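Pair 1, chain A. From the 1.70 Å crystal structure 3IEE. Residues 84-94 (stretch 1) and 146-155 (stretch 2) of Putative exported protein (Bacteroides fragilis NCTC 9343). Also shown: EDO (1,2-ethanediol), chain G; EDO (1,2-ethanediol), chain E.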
# COMPACT_ATOMS: atom_id res chain seq x y z
N CYS A 84 -10.61 -13.46 -15.82
CA CYS A 84 -10.51 -14.10 -14.52
C CYS A 84 -11.21 -13.28 -13.44
O CYS A 84 -11.51 -13.81 -12.37
CB CYS A 84 -9.03 -14.36 -14.16
SG CYS A 84 -8.03 -12.93 -14.06
N PHE A 85 -11.52 -12.02 -13.76
CA PHE A 85 -12.33 -11.15 -12.90
C PHE A 85 -13.68 -10.94 -13.58
O PHE A 85 -13.74 -10.93 -14.85
CB PHE A 85 -11.66 -9.80 -12.71
CG PHE A 85 -10.30 -9.89 -12.05
CD1 PHE A 85 -10.18 -10.16 -10.69
CD2 PHE A 85 -9.15 -9.70 -12.79
CE1 PHE A 85 -8.94 -10.22 -10.11
CE2 PHE A 85 -7.91 -9.77 -12.19
CZ PHE A 85 -7.80 -10.04 -10.89
N ASN A 86 -14.73 -10.76 -12.78
CA ASN A 86 -16.05 -10.50 -13.35
C ASN A 86 -16.11 -9.09 -13.93
O ASN A 86 -15.25 -8.27 -13.65
CB ASN A 86 -17.17 -10.82 -12.35
CG ASN A 86 -17.09 -9.98 -11.11
OD1 ASN A 86 -16.83 -8.77 -11.17
ND2 ASN A 86 -17.29 -10.61 -9.96
N GLU A 87 -17.11 -8.81 -14.75
CA GLU A 87 -17.10 -7.60 -15.56
C GLU A 87 -17.09 -6.37 -14.65
O GLU A 87 -16.41 -5.40 -14.94
CB GLU A 87 -18.28 -7.56 -16.54
CG GLU A 87 -18.13 -8.58 -17.67
CD GLU A 87 -16.89 -8.37 -18.51
OE1 GLU A 87 -16.87 -7.40 -19.31
OE2 GLU A 87 -15.94 -9.16 -18.37
N GLU A 88 -17.82 -6.45 -13.55
CA GLU A 88 -17.90 -5.33 -12.63
C GLU A 88 -16.53 -5.00 -12.01
O GLU A 88 -16.14 -3.84 -11.84
CB GLU A 88 -18.88 -5.65 -11.51
CG GLU A 88 -18.98 -4.54 -10.49
CD GLU A 88 -20.12 -4.78 -9.54
OE1 GLU A 88 -21.28 -4.71 -10.02
OE2 GLU A 88 -19.85 -5.05 -8.35
N THR A 89 -15.85 -6.06 -11.62
CA THR A 89 -14.51 -5.96 -11.07
C THR A 89 -13.54 -5.36 -12.08
O THR A 89 -12.72 -4.47 -11.77
CB THR A 89 -14.01 -7.33 -10.54
OG1 THR A 89 -14.87 -7.79 -9.47
CG2 THR A 89 -12.58 -7.24 -9.99
N ARG A 90 -13.61 -5.86 -13.32
CA ARG A 90 -12.76 -5.37 -14.37
C ARG A 90 -12.99 -3.85 -14.55
O ARG A 90 -12.02 -3.08 -14.64
CB ARG A 90 -12.98 -6.12 -15.69
CG ARG A 90 -12.66 -7.62 -15.60
CD ARG A 90 -13.01 -8.36 -16.91
NE ARG A 90 -12.02 -8.20 -17.97
CZ ARG A 90 -12.21 -8.44 -19.27
NH1 ARG A 90 -13.40 -8.80 -19.75
NH2 ARG A 90 -11.21 -8.30 -20.12
N ARG A 91 -14.26 -3.45 -14.57
CA ARG A 91 -14.65 -2.04 -14.69
C ARG A 91 -14.08 -1.20 -13.54
O ARG A 91 -13.46 -0.16 -13.76
CB ARG A 91 -16.18 -1.97 -14.67
CG ARG A 91 -16.82 -0.62 -14.89
CD ARG A 91 -18.36 -0.82 -14.86
NE ARG A 91 -18.77 -1.95 -15.73
CZ ARG A 91 -19.54 -3.00 -15.38
NH1 ARG A 91 -20.05 -3.12 -14.15
NH2 ARG A 91 -19.79 -3.96 -16.27
N ASN A 92 -14.34 -1.64 -12.32
CA ASN A 92 -13.84 -0.94 -11.15
C ASN A 92 -12.33 -0.85 -11.04
O ASN A 92 -11.81 0.17 -10.62
CB ASN A 92 -14.43 -1.51 -9.92
CG ASN A 92 -15.92 -1.36 -9.92
OD1 ASN A 92 -16.46 -0.51 -10.66
ND2 ASN A 92 -16.60 -2.17 -9.13
N LEU A 93 -11.61 -1.92 -11.41
CA LEU A 93 -10.13 -1.85 -11.48
C LEU A 93 -9.63 -0.82 -12.49
O LEU A 93 -8.81 0.03 -12.15
CB LEU A 93 -9.56 -3.26 -11.80
CG LEU A 93 -9.69 -4.28 -10.68
CD1 LEU A 93 -9.35 -5.66 -11.29
CD2 LEU A 93 -8.79 -3.92 -9.49
N LYS A 94 -10.16 -0.86 -13.73
CA LYS A 94 -9.84 0.11 -14.74
C LYS A 94 -10.12 1.56 -14.27
O LYS A 94 -9.29 2.43 -14.48
CB LYS A 94 -10.58 -0.19 -16.06
CG LYS A 94 -10.06 -1.45 -16.73
CD LYS A 94 -10.71 -1.69 -18.12
CE LYS A 94 -12.16 -2.12 -17.98
NZ LYS A 94 -12.88 -2.28 -19.33
N ASN A 146 -7.94 1.24 -2.74
CA ASN A 146 -9.15 0.72 -3.38
C ASN A 146 -8.85 -0.52 -4.24
O ASN A 146 -9.60 -1.49 -4.24
CB ASN A 146 -9.81 1.76 -4.28
CG ASN A 146 -10.56 2.84 -3.54
OD1 ASN A 146 -10.73 2.80 -2.31
ND2 ASN A 146 -11.04 3.84 -4.31
N ILE A 147 -7.78 -0.43 -5.02
CA ILE A 147 -7.39 -1.55 -5.90
C ILE A 147 -7.10 -2.82 -5.08
O ILE A 147 -7.65 -3.89 -5.38
CB ILE A 147 -6.25 -1.10 -6.80
CG1 ILE A 147 -6.75 -0.07 -7.83
CG2 ILE A 147 -5.59 -2.32 -7.54
CD1 ILE A 147 -5.72 0.79 -8.36
N PHE A 148 -6.30 -2.68 -4.01
CA PHE A 148 -6.02 -3.82 -3.12
C PHE A 148 -7.30 -4.38 -2.54
O PHE A 148 -7.51 -5.61 -2.47
CB PHE A 148 -5.00 -3.44 -2.04
CG PHE A 148 -3.64 -3.21 -2.58
CD1 PHE A 148 -3.00 -4.17 -3.38
CD2 PHE A 148 -2.94 -2.03 -2.32
CE1 PHE A 148 -1.70 -3.94 -3.89
CE2 PHE A 148 -1.64 -1.82 -2.78
CZ PHE A 148 -1.03 -2.77 -3.59
N ASP A 149 -8.18 -3.49 -2.11
CA ASP A 149 -9.45 -3.91 -1.51
C ASP A 149 -10.34 -4.70 -2.49
O ASP A 149 -10.94 -5.67 -2.11
CB ASP A 149 -10.27 -2.72 -1.01
CG ASP A 149 -9.66 -2.00 0.23
OD1 ASP A 149 -8.76 -2.52 0.91
OD2 ASP A 149 -10.13 -0.85 0.46
N ILE A 150 -10.38 -4.25 -3.74
CA ILE A 150 -11.11 -4.95 -4.82
C ILE A 150 -10.56 -6.36 -5.01
O ILE A 150 -11.34 -7.35 -5.12
CB ILE A 150 -11.04 -4.13 -6.14
CG1 ILE A 150 -11.89 -2.84 -6.01
CG2 ILE A 150 -11.48 -4.97 -7.36
CD1 ILE A 150 -11.51 -1.76 -6.98
N LEU A 151 -9.23 -6.45 -5.06
CA LEU A 151 -8.55 -7.74 -5.34
C LEU A 151 -8.65 -8.77 -4.22
O LEU A 151 -8.65 -10.02 -4.47
CB LEU A 151 -7.09 -7.48 -5.69
CG LEU A 151 -6.90 -6.74 -7.02
CD1 LEU A 151 -5.42 -6.35 -7.18
CD2 LEU A 151 -7.38 -7.53 -8.26
N SER A 152 -8.67 -8.28 -2.98
CA SER A 152 -8.58 -9.14 -1.81
C SER A 152 -9.44 -10.42 -1.79
O SER A 152 -8.95 -11.54 -1.54
CB SER A 152 -8.79 -8.27 -0.56
OG SER A 152 -8.63 -9.07 0.58
N PRO A 153 -10.76 -10.27 -2.02
CA PRO A 153 -11.61 -11.48 -2.04
C PRO A 153 -11.24 -12.50 -3.12
O PRO A 153 -11.32 -13.73 -2.89
CB PRO A 153 -13.03 -10.91 -2.23
CG PRO A 153 -12.91 -9.51 -2.55
CD PRO A 153 -11.51 -9.03 -2.23
N PHE A 154 -10.79 -11.99 -4.27
CA PHE A 154 -10.48 -12.84 -5.42
C PHE A 154 -9.13 -13.52 -5.27
O PHE A 154 -8.99 -14.70 -5.62
CB PHE A 154 -10.56 -12.01 -6.69
CG PHE A 154 -11.91 -11.37 -6.85
CD1 PHE A 154 -13.06 -12.19 -6.76
CD2 PHE A 154 -12.06 -10.01 -6.89
CE1 PHE A 154 -14.36 -11.64 -6.82
CE2 PHE A 154 -13.38 -9.45 -6.98
CZ PHE A 154 -14.51 -10.27 -6.92
N THR A 155 -8.17 -12.81 -4.68
CA THR A 155 -6.87 -13.45 -4.42
C THR A 155 -7.01 -14.55 -3.35
O THR A 155 -6.37 -15.61 -3.44
CB THR A 155 -5.78 -12.43 -4.00
OG1 THR A 155 -6.23 -11.73 -2.82
CG2 THR A 155 -5.48 -11.40 -5.16
C1 EDO G . -13.26 -5.23 -18.90
O1 EDO G . -12.46 -4.75 -19.97
C2 EDO G . -14.72 -5.38 -19.26
O2 EDO G . -15.52 -5.13 -18.08
C1 EDO E . -11.50 6.88 -3.25
O1 EDO E . -12.77 6.20 -3.26
C2 EDO E . -11.24 7.65 -4.54
O2 EDO E . -10.30 8.71 -4.30

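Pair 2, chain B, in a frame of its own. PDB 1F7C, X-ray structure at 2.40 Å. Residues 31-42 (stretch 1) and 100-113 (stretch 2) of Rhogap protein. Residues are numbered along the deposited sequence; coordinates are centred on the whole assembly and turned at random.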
# COMPACT_ATOMS: atom_id res chain seq x y z
N ALA B 31 -12.30 0.40 -8.00
CA ALA B 31 -12.55 -0.70 -8.99
C ALA B 31 -12.67 -2.05 -8.28
O ALA B 31 -13.29 -2.16 -7.22
CB ALA B 31 -11.42 -0.74 -10.02
N GLN B 32 -12.09 -3.08 -8.89
CA GLN B 32 -12.12 -4.43 -8.32
C GLN B 32 -10.71 -5.02 -8.34
O GLN B 32 -9.78 -4.41 -8.87
CB GLN B 32 -13.06 -5.33 -9.12
CG GLN B 32 -14.54 -4.98 -9.03
CD GLN B 32 -15.14 -5.33 -7.67
OE1 GLN B 32 -15.18 -6.50 -7.28
NE2 GLN B 32 -15.62 -4.32 -6.95
N LEU B 33 -10.56 -6.20 -7.76
CA LEU B 33 -9.27 -6.87 -7.75
C LEU B 33 -9.16 -7.80 -8.96
O LEU B 33 -8.88 -9.00 -8.82
CB LEU B 33 -9.07 -7.67 -6.46
CG LEU B 33 -8.71 -6.86 -5.21
CD1 LEU B 33 -8.45 -7.80 -4.05
CD2 LEU B 33 -7.48 -6.02 -5.50
N ASP B 34 -9.39 -7.25 -10.14
CA ASP B 34 -9.32 -8.02 -11.38
C ASP B 34 -8.02 -7.68 -12.11
O ASP B 34 -7.19 -6.92 -11.60
CB ASP B 34 -10.52 -7.69 -12.26
CG ASP B 34 -10.57 -6.24 -12.64
OD1 ASP B 34 -10.19 -5.39 -11.80
OD2 ASP B 34 -10.99 -5.94 -13.78
N SER B 35 -7.83 -8.23 -13.30
CA SER B 35 -6.61 -7.96 -14.06
C SER B 35 -6.44 -6.46 -14.33
O SER B 35 -5.32 -5.99 -14.52
CB SER B 35 -6.61 -8.74 -15.38
OG SER B 35 -7.73 -8.41 -16.17
N ILE B 36 -7.53 -5.72 -14.35
CA ILE B 36 -7.44 -4.29 -14.59
C ILE B 36 -6.78 -3.62 -13.38
O ILE B 36 -5.95 -2.72 -13.53
CB ILE B 36 -8.83 -3.67 -14.82
CG1 ILE B 36 -9.47 -4.29 -16.06
CG2 ILE B 36 -8.72 -2.16 -15.00
CD1 ILE B 36 -8.71 -4.04 -17.34
N GLY B 37 -7.17 -4.07 -12.19
CA GLY B 37 -6.60 -3.54 -10.96
C GLY B 37 -5.10 -3.76 -10.87
O GLY B 37 -4.35 -2.82 -10.60
N PHE B 38 -4.64 -4.99 -11.08
CA PHE B 38 -3.21 -5.28 -11.03
C PHE B 38 -2.48 -4.50 -12.12
O PHE B 38 -1.31 -4.16 -11.96
CB PHE B 38 -2.93 -6.77 -11.23
CG PHE B 38 -3.21 -7.60 -10.02
CD1 PHE B 38 -4.52 -7.93 -9.66
CD2 PHE B 38 -2.17 -8.06 -9.23
CE1 PHE B 38 -4.78 -8.71 -8.53
CE2 PHE B 38 -2.41 -8.84 -8.09
CZ PHE B 38 -3.72 -9.16 -7.74
N SER B 39 -3.17 -4.24 -13.22
CA SER B 39 -2.61 -3.48 -14.33
C SER B 39 -2.35 -2.05 -13.86
O SER B 39 -1.28 -1.48 -14.07
CB SER B 39 -3.59 -3.50 -15.50
OG SER B 39 -3.20 -2.59 -16.52
N ILE B 40 -3.36 -1.47 -13.23
CA ILE B 40 -3.27 -0.11 -12.72
C ILE B 40 -2.13 0.02 -11.71
O ILE B 40 -1.33 0.95 -11.79
CB ILE B 40 -4.61 0.30 -12.05
CG1 ILE B 40 -5.70 0.38 -13.12
CG2 ILE B 40 -4.45 1.63 -11.32
CD1 ILE B 40 -7.02 0.91 -12.61
N ILE B 41 -2.06 -0.90 -10.76
CA ILE B 41 -1.01 -0.88 -9.76
C ILE B 41 0.38 -0.99 -10.37
O ILE B 41 1.28 -0.23 -10.01
CB ILE B 41 -1.20 -2.00 -8.74
CG1 ILE B 41 -2.46 -1.74 -7.92
CG2 ILE B 41 0.02 -2.10 -7.83
CD1 ILE B 41 -2.36 -0.49 -7.08
N LYS B 42 0.56 -1.94 -11.29
CA LYS B 42 1.85 -2.13 -11.93
C LYS B 42 2.29 -0.93 -12.77
O LYS B 42 3.45 -0.54 -12.74
CB LYS B 42 1.82 -3.39 -12.81
CG LYS B 42 1.79 -4.67 -12.01
CD LYS B 42 1.85 -5.91 -12.89
CE LYS B 42 0.60 -6.06 -13.74
NZ LYS B 42 0.59 -7.37 -14.47
N ALA B 100 -3.50 8.58 -8.10
CA ALA B 100 -4.35 7.64 -8.81
C ALA B 100 -4.30 6.30 -8.10
O ALA B 100 -5.32 5.66 -7.89
CB ALA B 100 -3.86 7.48 -10.24
N LEU B 101 -3.09 5.90 -7.71
CA LEU B 101 -2.89 4.64 -7.02
C LEU B 101 -3.64 4.59 -5.69
O LEU B 101 -4.28 3.59 -5.37
CB LEU B 101 -1.39 4.40 -6.81
CG LEU B 101 -0.98 3.10 -6.10
CD1 LEU B 101 0.39 2.66 -6.59
CD2 LEU B 101 -0.98 3.30 -4.59
N LYS B 102 -3.58 5.67 -4.92
CA LYS B 102 -4.26 5.70 -3.63
C LYS B 102 -5.79 5.71 -3.74
O LYS B 102 -6.48 5.02 -2.98
CB LYS B 102 -3.79 6.90 -2.79
CG LYS B 102 -2.30 6.91 -2.49
CD LYS B 102 -1.96 7.84 -1.34
CE LYS B 102 -2.42 9.26 -1.61
NZ LYS B 102 -2.27 10.13 -0.40
N THR B 103 -6.33 6.50 -4.66
CA THR B 103 -7.79 6.55 -4.81
C THR B 103 -8.33 5.21 -5.32
O THR B 103 -9.43 4.81 -4.93
CB THR B 103 -8.23 7.71 -5.75
OG1 THR B 103 -7.79 7.45 -7.09
CG2 THR B 103 -7.65 9.03 -5.28
N TYR B 104 -7.58 4.53 -6.18
CA TYR B 104 -8.00 3.23 -6.69
C TYR B 104 -8.16 2.27 -5.51
O TYR B 104 -9.07 1.45 -5.49
CB TYR B 104 -6.97 2.64 -7.65
CG TYR B 104 -7.11 1.13 -7.82
CD1 TYR B 104 -8.06 0.58 -8.69
CD2 TYR B 104 -6.34 0.25 -7.05
CE1 TYR B 104 -8.24 -0.80 -8.79
CE2 TYR B 104 -6.52 -1.13 -7.14
CZ TYR B 104 -7.47 -1.65 -8.01
OH TYR B 104 -7.66 -3.02 -8.07
N LEU B 105 -7.26 2.37 -4.54
CA LEU B 105 -7.29 1.52 -3.36
C LEU B 105 -8.48 1.83 -2.45
O LEU B 105 -9.01 0.94 -1.79
CB LEU B 105 -5.99 1.65 -2.57
CG LEU B 105 -4.77 0.96 -3.19
CD1 LEU B 105 -3.52 1.29 -2.39
CD2 LEU B 105 -5.01 -0.54 -3.21
N ARG B 106 -8.89 3.09 -2.42
CA ARG B 106 -10.02 3.50 -1.60
C ARG B 106 -11.36 3.20 -2.30
O ARG B 106 -12.42 3.28 -1.69
CB ARG B 106 -9.91 4.98 -1.25
CG ARG B 106 -8.73 5.29 -0.33
CD ARG B 106 -8.94 6.59 0.43
NE ARG B 106 -8.88 7.76 -0.44
CZ ARG B 106 -7.76 8.39 -0.77
NH1 ARG B 106 -6.59 7.97 -0.30
NH2 ARG B 106 -7.81 9.45 -1.57
N MET B 107 -11.29 2.85 -3.58
CA MET B 107 -12.47 2.54 -4.39
C MET B 107 -12.80 1.05 -4.39
O MET B 107 -13.78 0.63 -5.01
CB MET B 107 -12.26 2.97 -5.84
CG MET B 107 -12.48 4.44 -6.11
SD MET B 107 -12.07 4.82 -7.82
CE MET B 107 -13.17 3.72 -8.73
N LEU B 108 -11.99 0.24 -3.72
CA LEU B 108 -12.25 -1.19 -3.66
C LEU B 108 -13.45 -1.44 -2.77
O LEU B 108 -13.61 -0.78 -1.73
CB LEU B 108 -11.02 -1.93 -3.14
CG LEU B 108 -9.82 -1.85 -4.08
CD1 LEU B 108 -8.61 -2.48 -3.42
CD2 LEU B 108 -10.16 -2.56 -5.39
N PRO B 109 -14.32 -2.38 -3.16
CA PRO B 109 -15.51 -2.67 -2.34
C PRO B 109 -15.15 -2.81 -0.86
O PRO B 109 -15.91 -2.41 0.01
CB PRO B 109 -16.05 -3.97 -2.96
CG PRO B 109 -14.86 -4.55 -3.69
CD PRO B 109 -14.20 -3.33 -4.27
N GLY B 110 -13.99 -3.38 -0.59
CA GLY B 110 -13.56 -3.53 0.79
C GLY B 110 -12.09 -3.21 0.90
O GLY B 110 -11.41 -3.08 -0.12
N PRO B 111 -11.56 -3.06 2.12
CA PRO B 111 -10.13 -2.77 2.23
C PRO B 111 -9.31 -3.97 1.78
O PRO B 111 -9.70 -5.11 2.01
CB PRO B 111 -9.96 -2.46 3.72
CG PRO B 111 -11.04 -3.32 4.36
CD PRO B 111 -12.21 -3.10 3.44
N LEU B 112 -8.17 -3.71 1.15
CA LEU B 112 -7.29 -4.78 0.67
C LEU B 112 -6.94 -5.78 1.77
O LEU B 112 -6.88 -6.98 1.53
CB LEU B 112 -6.02 -4.17 0.08
CG LEU B 112 -5.08 -5.13 -0.66
CD1 LEU B 112 -5.77 -5.64 -1.93
CD2 LEU B 112 -3.78 -4.42 -1.03
N MET B 113 -6.70 -5.28 2.98
CA MET B 113 -6.35 -6.13 4.12
C MET B 113 -7.55 -6.97 4.59
O MET B 113 -7.38 -7.90 5.37
CB MET B 113 -5.88 -5.28 5.30
CG MET B 113 -4.67 -4.39 5.02
SD MET B 113 -3.10 -5.24 5.20
CE MET B 113 -3.21 -5.80 6.86

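Pair 1 and pair 2 each set a short loop and the first turns of a helix against a second helix running nearly the opposite way; in pair 2 the loop after that helix joins the contact. The helix axes approach to 10.1 Å at a signed crossing angle of -160° in pair 1, and to 10.2 Å at -153° in pair 2. Over 14 central residues the backbones superpose with an RMSD of 0.7 Å, so the central frameworks are closely similar, though they drift apart somewhat toward the ends.

The helix start is solved alike. Asn86(A) and Asp34(B) match at the N-cap, both with chi1 in p, and each offers a side-chain oxygen to a backbone NH left without a partner in the first turn. In pair 1 the bond from Thr89(A) N to Asn86(A) OD1 is 2.9 Å; in pair 2 the bond from Gly37(B) N to Asp34(B) OD1 is weak, at 3.3 Å. Short side chains with an oxygen at this reach suit the position. Thr89(A) adds a second bond, from its OG1 to Asn86(A) OD1, at 2.8 Å.

The central exchange involves two matched positions, Thr89(A) with Gly37(B) and Ile150(A) with Tyr104(B). In pair 1 both residues are branched at CB and of modest size, and they meet directly, Thr89(A) CG2 lying 3.6 Å from Ile150(A) CG2. In pair 2 the bulk shifts to one side. Tyr104(B) points toward the first stretch and reaches to the first turn of the helix, its OH 3.1 Å from Gly37(B) CA. A CB on that glycine would sit 2.1 Å from Tyr104(B) OH, a clash, so the lack of a side chain makes room for the hydroxyl end of the tyrosine. The phenol then satisfies its polar end by donating from Tyr104(B) OH to Gln32(B) O at 2.7 Å, whereas pair 1 has no hydrogen bond between its stretches.

One turn on, Leu93(A) matches Ile41(B), and Ile147(A) matches Leu101(B). These buried aliphatic residues exclude water without needing polar partners. Leu93(A) CD2 approaches Ile147(A) CG2 at 4.1 Å and Ile150(A) CG2 at 3.6 Å; Ile41(B) CD1 lies 4.0 Å from both Leu101(B) CG and Tyr104(B) CD2. Beside them, Asn92(A) matches Ile40(B), and both point toward the other stretch. The partly exposed asparagine packs through its aliphatic base, its CB 4.2 Å from Ile150(A) CD1, while the buried isoleucine sets its CD1 4.1 Å from Tyr104(B) CD1.

At the loop end, Phe85(A) matches Leu33(B), and Phe154(A) matches Leu108(B). Phe85(A) is long and apolar enough for its CE1 to reach Leu151(A) CD2 at 3.6 Å, and Phe154(A) CE2 comes within 3.3 Å of Thr89(A) OG1. The shorter Leu33(B) sets its CD2 4.3 Å from Leu108(B) CD1 and 4.0 Å from Leu112(B) CD1. Leu151(A) matches Leu105(B), likewise buried but barely covered by the other stretch. Thus pair 1 spreads its bulk over several side chains, while pair 2 concentrates much of it in one tyrosine opposite a glycine.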